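Local atomic coordinates of HemO (Neisseria meningitidis, PDB entry 1J77), a protein that binds heme and probably acts as a heme oxygenase, opening the porphyrin ring oxidatively. Residues A[81-87]-A[136-141]; A[54-59]-A[99-103]. All blocks are in the same frame, centred on the assembly; numbering follows the deposited sequence. Where two conformers were deposited one is given.

Both contacts belong to a single-chain, all-helical heme oxygenase fold without strands, and in each a loop is fastened to a helix. Along the chain their segments alternate: 54-59, 81-87, 99-103, 136-141. Their centres are 21 Å apart and their nearest atoms about 7 Å, so they do not touch. What joins them is helix 39-60, which contributes its C-terminal part to contact 2 and, through Gln49, Leu46 and Tyr42, lies against contact 1. Neither reaches the heme directly: His141 stays about 9 Å and Ala55 about 10 Å from it, measured from their side chains. Each contact thus joins an interhelical loop to a helix, and helix 39-60 borders both, at some remove from the heme.

Contact 1: residues A[81-87]-A[136-141]; sequences VTQDLKD and EHGARH
Two aspartates one helical turn apart, Asp84 and Asp87, and the arginine Arg140 bury the largest areas here (91, 69 and 67 Å²). Segment 81-87 is regular helix, with i to i+4 bonds such as Asp87 N to Gln83 O at 2.9 Å; segment 136-141 is an irregular loop running alongside it in the reverse sense, since CA of Asp84 lies 4.2 Å from CA of Gly138 and CA of Val81 lies 5.1 Å from CA of His141. Asp84 (chi1 m) divides its carboxylate between two residues: OD1 accepts Arg140 N at 2.8 Å, while OD2 accepts both His141 N at 2.9 Å and His141 ND1 at 2.8 Å, the latter a His-carboxylate hydrogen bond made with His141 in the p rotamer (chi1 85°). Asp87, also m, takes Gly138 N on OD2 at 2.9 Å. Asp87 OD2 also meets Arg140 NE in a salt bridge of 2.5 Å, and Arg140 NH2 reaches Asp87 OD1 at 3.3 Å. A long ionic approach, Asp84 OD1 to Arg140 NE at 4.0 Å, completes the salt-bridge network. Gly138 has a positive phi (80°, psi -27°), easily reached by glycine. Gln83 CG lies over one face of the Arg140 guanidinium, 3.1 Å from NE, and Val81 CG2 is 3.5 Å from His141 CB. Helix carboxylates accepting loop amides thus tie the connection between helices 122-129 and 149-162 to helix 78-87. Helix 39-60 backs the junction, with Gln49 bonded to His141 NE2 and Tyr42 to Gly138 O, while Ala139 packs on Phe125 and Ala128 of helix 122-129.

Contact 2: residues A[54-59]-A[99-103]; sequences KAVDHI and LPYEA
Segment 54-59 is helical but kinked: the i to i+4 pattern breaks at His58 and Ile59, where Ile59 N bonds to Val56 O at 3.0 Å instead. Segment 99-103 is extended and irregular and runs in the same direction, Ala55 CA lying 6.0 Å from Pro100 CA and Ile59 CA 7.6 Å from Ala103 CA. A water ties the backbones, donating to Ala55 O (2.9 Å) and accepting from Glu102 N (3.0 Å). His58, with chi1 p, buries 88 Å²; its NE2 donates to Glu102 O at 2.8 Å, and its ring stacks face-to-face on Tyr101 (chi1 t), centroids 3.8 Å apart and planes at 10°. Leu99 CD1 adds apolar contact, 3.6 Å from Lys54 CG and 4.3 Å from Ala55 CB. Stack, hydrogen bond and water together pin the loop preceding helix 104-119 along helix 39-60. Trp110 of helix 104-119 packs on Ile59 and Pro100, and Phe183 of helix 167-192 meets Ala55, Leu99 and Pro100.

Contact 1: residues A[81-87]-A[136-141]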
# COMPACT_ATOMS: atom_id res chain seq x y z
N VAL A 81 -2.74 -10.75 3.07
CA VAL A 81 -2.08 -10.35 4.33
C VAL A 81 -2.69 -11.06 5.53
O VAL A 81 -2.01 -11.41 6.48
CB VAL A 81 -2.20 -8.81 4.68
CG1 VAL A 81 -1.33 -8.46 5.90
CG2 VAL A 81 -1.78 -7.96 3.56
N THR A 82 -3.99 -11.26 5.53
CA THR A 82 -4.63 -11.89 6.64
C THR A 82 -4.22 -13.38 6.72
O THR A 82 -4.10 -13.94 7.80
CB THR A 82 -6.15 -11.78 6.49
OG1 THR A 82 -6.56 -10.41 6.65
CG2 THR A 82 -6.82 -12.51 7.59
N GLN A 83 -4.05 -14.01 5.57
CA GLN A 83 -3.56 -15.40 5.53
C GLN A 83 -2.08 -15.44 5.97
O GLN A 83 -1.62 -16.38 6.64
CB GLN A 83 -3.72 -15.97 4.11
CG GLN A 83 -3.22 -17.40 3.97
CD GLN A 83 -3.99 -18.44 4.78
OE1 GLN A 83 -3.50 -18.96 5.80
NE2 GLN A 83 -5.17 -18.78 4.30
N ASP A 84 -1.30 -14.42 5.62
CA ASP A 84 0.08 -14.39 6.08
C ASP A 84 0.12 -14.34 7.59
O ASP A 84 0.99 -14.97 8.22
CB ASP A 84 0.79 -13.15 5.51
CG ASP A 84 1.15 -13.31 4.05
OD1 ASP A 84 1.33 -14.47 3.58
OD2 ASP A 84 1.28 -12.33 3.26
N LEU A 85 -0.78 -13.56 8.20
CA LEU A 85 -0.89 -13.48 9.65
C LEU A 85 -1.19 -14.86 10.21
O LEU A 85 -0.55 -15.30 11.16
CB LEU A 85 -1.95 -12.45 10.12
CG LEU A 85 -1.55 -10.95 10.19
CD1 LEU A 85 -2.79 -10.06 10.27
CD2 LEU A 85 -0.65 -10.69 11.38
N LYS A 86 -2.17 -15.54 9.61
CA LYS A 86 -2.54 -16.92 10.03
C LYS A 86 -1.33 -17.85 10.02
O LYS A 86 -1.10 -18.60 11.00
CB LYS A 86 -3.66 -17.47 9.14
CG LYS A 86 -4.22 -18.81 9.61
CD LYS A 86 -5.45 -19.23 8.79
CE LYS A 86 -6.09 -20.52 9.32
NZ LYS A 86 -7.19 -21.01 8.41
N ASP A 87 -0.59 -17.82 8.92
CA ASP A 87 0.61 -18.61 8.77
C ASP A 87 1.54 -18.37 9.94
O ASP A 87 2.19 -19.31 10.44
CB ASP A 87 1.36 -18.25 7.48
CG ASP A 87 0.59 -18.55 6.24
OD1 ASP A 87 -0.38 -19.39 6.27
OD2 ASP A 87 0.90 -18.00 5.16
N GLU A 136 3.72 -18.71 -0.63
CA GLU A 136 2.80 -19.73 -0.14
C GLU A 136 2.71 -19.74 1.37
O GLU A 136 1.91 -20.50 1.91
CB GLU A 136 3.22 -21.14 -0.61
CG GLU A 136 3.64 -21.24 -2.07
CD GLU A 136 2.50 -21.12 -3.07
OE1 GLU A 136 1.31 -21.27 -2.70
OE2 GLU A 136 2.81 -20.88 -4.26
N HIS A 137 3.55 -18.95 2.05
CA HIS A 137 3.60 -18.98 3.51
C HIS A 137 4.26 -17.72 4.03
O HIS A 137 5.43 -17.49 3.75
CB HIS A 137 4.42 -20.20 3.94
CG HIS A 137 4.52 -20.36 5.42
ND1 HIS A 137 3.47 -20.80 6.20
CD2 HIS A 137 5.55 -20.13 6.27
CE1 HIS A 137 3.86 -20.83 7.47
NE2 HIS A 137 5.11 -20.43 7.53
N GLY A 138 3.51 -16.88 4.74
CA GLY A 138 4.06 -15.65 5.33
C GLY A 138 4.26 -14.42 4.46
O GLY A 138 4.19 -13.31 4.98
N ALA A 139 4.47 -14.59 3.17
CA ALA A 139 4.70 -13.45 2.25
C ALA A 139 3.80 -13.48 0.99
O ALA A 139 4.16 -13.02 -0.09
CB ALA A 139 6.19 -13.34 1.89
N ARG A 140 2.64 -14.11 1.14
CA ARG A 140 1.65 -14.19 0.06
C ARG A 140 1.28 -12.80 -0.48
O ARG A 140 1.17 -12.60 -1.71
CB ARG A 140 0.41 -14.90 0.65
CG ARG A 140 0.66 -16.30 1.39
CD ARG A 140 -0.51 -16.71 2.29
NE ARG A 140 -0.37 -18.01 2.95
CZ ARG A 140 -0.73 -19.18 2.43
NH1 ARG A 140 -1.23 -19.28 1.22
NH2 ARG A 140 -0.60 -20.29 3.12
N HIS A 141 1.11 -11.84 0.43
CA HIS A 141 0.70 -10.47 0.03
C HIS A 141 1.74 -9.68 -0.73
O HIS A 141 1.41 -8.71 -1.43
CB HIS A 141 0.19 -9.68 1.24
CG HIS A 141 1.25 -9.02 2.04
ND1 HIS A 141 1.91 -9.64 3.07
CD2 HIS A 141 1.72 -7.75 2.00
CE1 HIS A 141 2.77 -8.78 3.62
NE2 HIS A 141 2.68 -7.64 2.98

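Contact 2: residues A[54-59]-A[99-103]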
# COMPACT_ATOMS: atom_id res chain seq x y z
N LYS A 54 -6.97 -3.21 4.75
CA LYS A 54 -8.38 -3.13 5.13
C LYS A 54 -8.99 -1.77 4.74
O LYS A 54 -10.12 -1.69 4.24
CB LYS A 54 -8.56 -3.40 6.62
CG LYS A 54 -9.99 -3.17 7.17
CD LYS A 54 -11.00 -4.06 6.58
CE LYS A 54 -12.43 -3.69 7.09
NZ LYS A 54 -13.37 -4.80 6.84
N ALA A 55 -8.27 -0.70 4.99
CA ALA A 55 -8.70 0.65 4.74
C ALA A 55 -9.04 0.93 3.28
O ALA A 55 -9.72 1.92 2.99
CB ALA A 55 -7.65 1.65 5.23
N VAL A 56 -8.47 0.14 2.37
CA VAL A 56 -8.76 0.36 0.97
C VAL A 56 -9.67 -0.68 0.37
O VAL A 56 -10.01 -0.60 -0.81
CB VAL A 56 -7.49 0.51 0.10
CG1 VAL A 56 -6.66 1.76 0.48
CG2 VAL A 56 -6.65 -0.78 0.10
N ASP A 57 -10.13 -1.62 1.18
CA ASP A 57 -10.93 -2.74 0.73
C ASP A 57 -12.21 -2.34 0.02
O ASP A 57 -12.53 -2.92 -0.99
CB ASP A 57 -11.23 -3.69 1.90
CG ASP A 57 -11.58 -5.05 1.41
OD1 ASP A 57 -12.70 -5.55 1.71
OD2 ASP A 57 -10.78 -5.63 0.65
N HIS A 58 -12.89 -1.35 0.57
CA HIS A 58 -14.16 -0.87 0.00
C HIS A 58 -13.93 -0.11 -1.32
O HIS A 58 -14.86 0.05 -2.15
CB HIS A 58 -14.87 0.02 1.02
CG HIS A 58 -14.19 1.34 1.25
ND1 HIS A 58 -12.93 1.44 1.81
CD2 HIS A 58 -14.56 2.61 0.92
CE1 HIS A 58 -12.58 2.72 1.86
NE2 HIS A 58 -13.53 3.45 1.30
N ILE A 59 -12.71 0.40 -1.53
CA ILE A 59 -12.40 1.09 -2.77
C ILE A 59 -12.17 0.06 -3.88
O ILE A 59 -12.62 0.25 -5.01
CB ILE A 59 -11.17 2.00 -2.59
CG1 ILE A 59 -11.43 3.00 -1.45
CG2 ILE A 59 -10.83 2.73 -3.94
CD1 ILE A 59 -10.24 3.90 -1.13
N LEU A 99 -11.00 3.52 11.20
CA LEU A 99 -10.30 3.47 9.94
C LEU A 99 -10.89 4.43 8.93
O LEU A 99 -12.10 4.62 8.85
CB LEU A 99 -10.38 2.07 9.38
CG LEU A 99 -9.27 1.11 9.78
CD1 LEU A 99 -9.21 -0.03 8.83
CD2 LEU A 99 -7.98 1.84 9.73
N PRO A 100 -10.03 5.04 8.12
CA PRO A 100 -10.45 5.88 6.99
C PRO A 100 -11.32 5.08 6.06
O PRO A 100 -11.09 3.87 5.88
CB PRO A 100 -9.12 6.22 6.30
CG PRO A 100 -8.08 5.99 7.35
CD PRO A 100 -8.56 4.95 8.25
N TYR A 101 -12.31 5.73 5.43
CA TYR A 101 -13.20 5.07 4.51
C TYR A 101 -13.46 6.14 3.47
O TYR A 101 -14.54 6.75 3.38
CB TYR A 101 -14.47 4.66 5.26
CG TYR A 101 -15.40 3.70 4.58
CD1 TYR A 101 -15.22 2.31 4.68
CD2 TYR A 101 -16.52 4.13 3.90
CE1 TYR A 101 -16.10 1.42 4.09
CE2 TYR A 101 -17.37 3.27 3.34
CZ TYR A 101 -17.20 1.89 3.42
OH TYR A 101 -18.14 1.04 2.88
N GLU A 102 -12.46 6.32 2.60
CA GLU A 102 -12.47 7.44 1.69
C GLU A 102 -13.38 7.17 0.49
O GLU A 102 -13.67 6.02 0.12
CB GLU A 102 -11.03 7.77 1.24
CG GLU A 102 -10.92 9.12 0.54
CD GLU A 102 -11.52 10.28 1.29
OE1 GLU A 102 -10.76 10.85 2.13
OE2 GLU A 102 -12.75 10.62 1.02
N ALA A 103 -13.80 8.27 -0.14
CA ALA A 103 -14.72 8.19 -1.26
C ALA A 103 -14.35 9.18 -2.35
O ALA A 103 -13.48 10.03 -2.16
CB ALA A 103 -16.13 8.49 -0.77
O HOH W 1 -9.87 4.81 2.84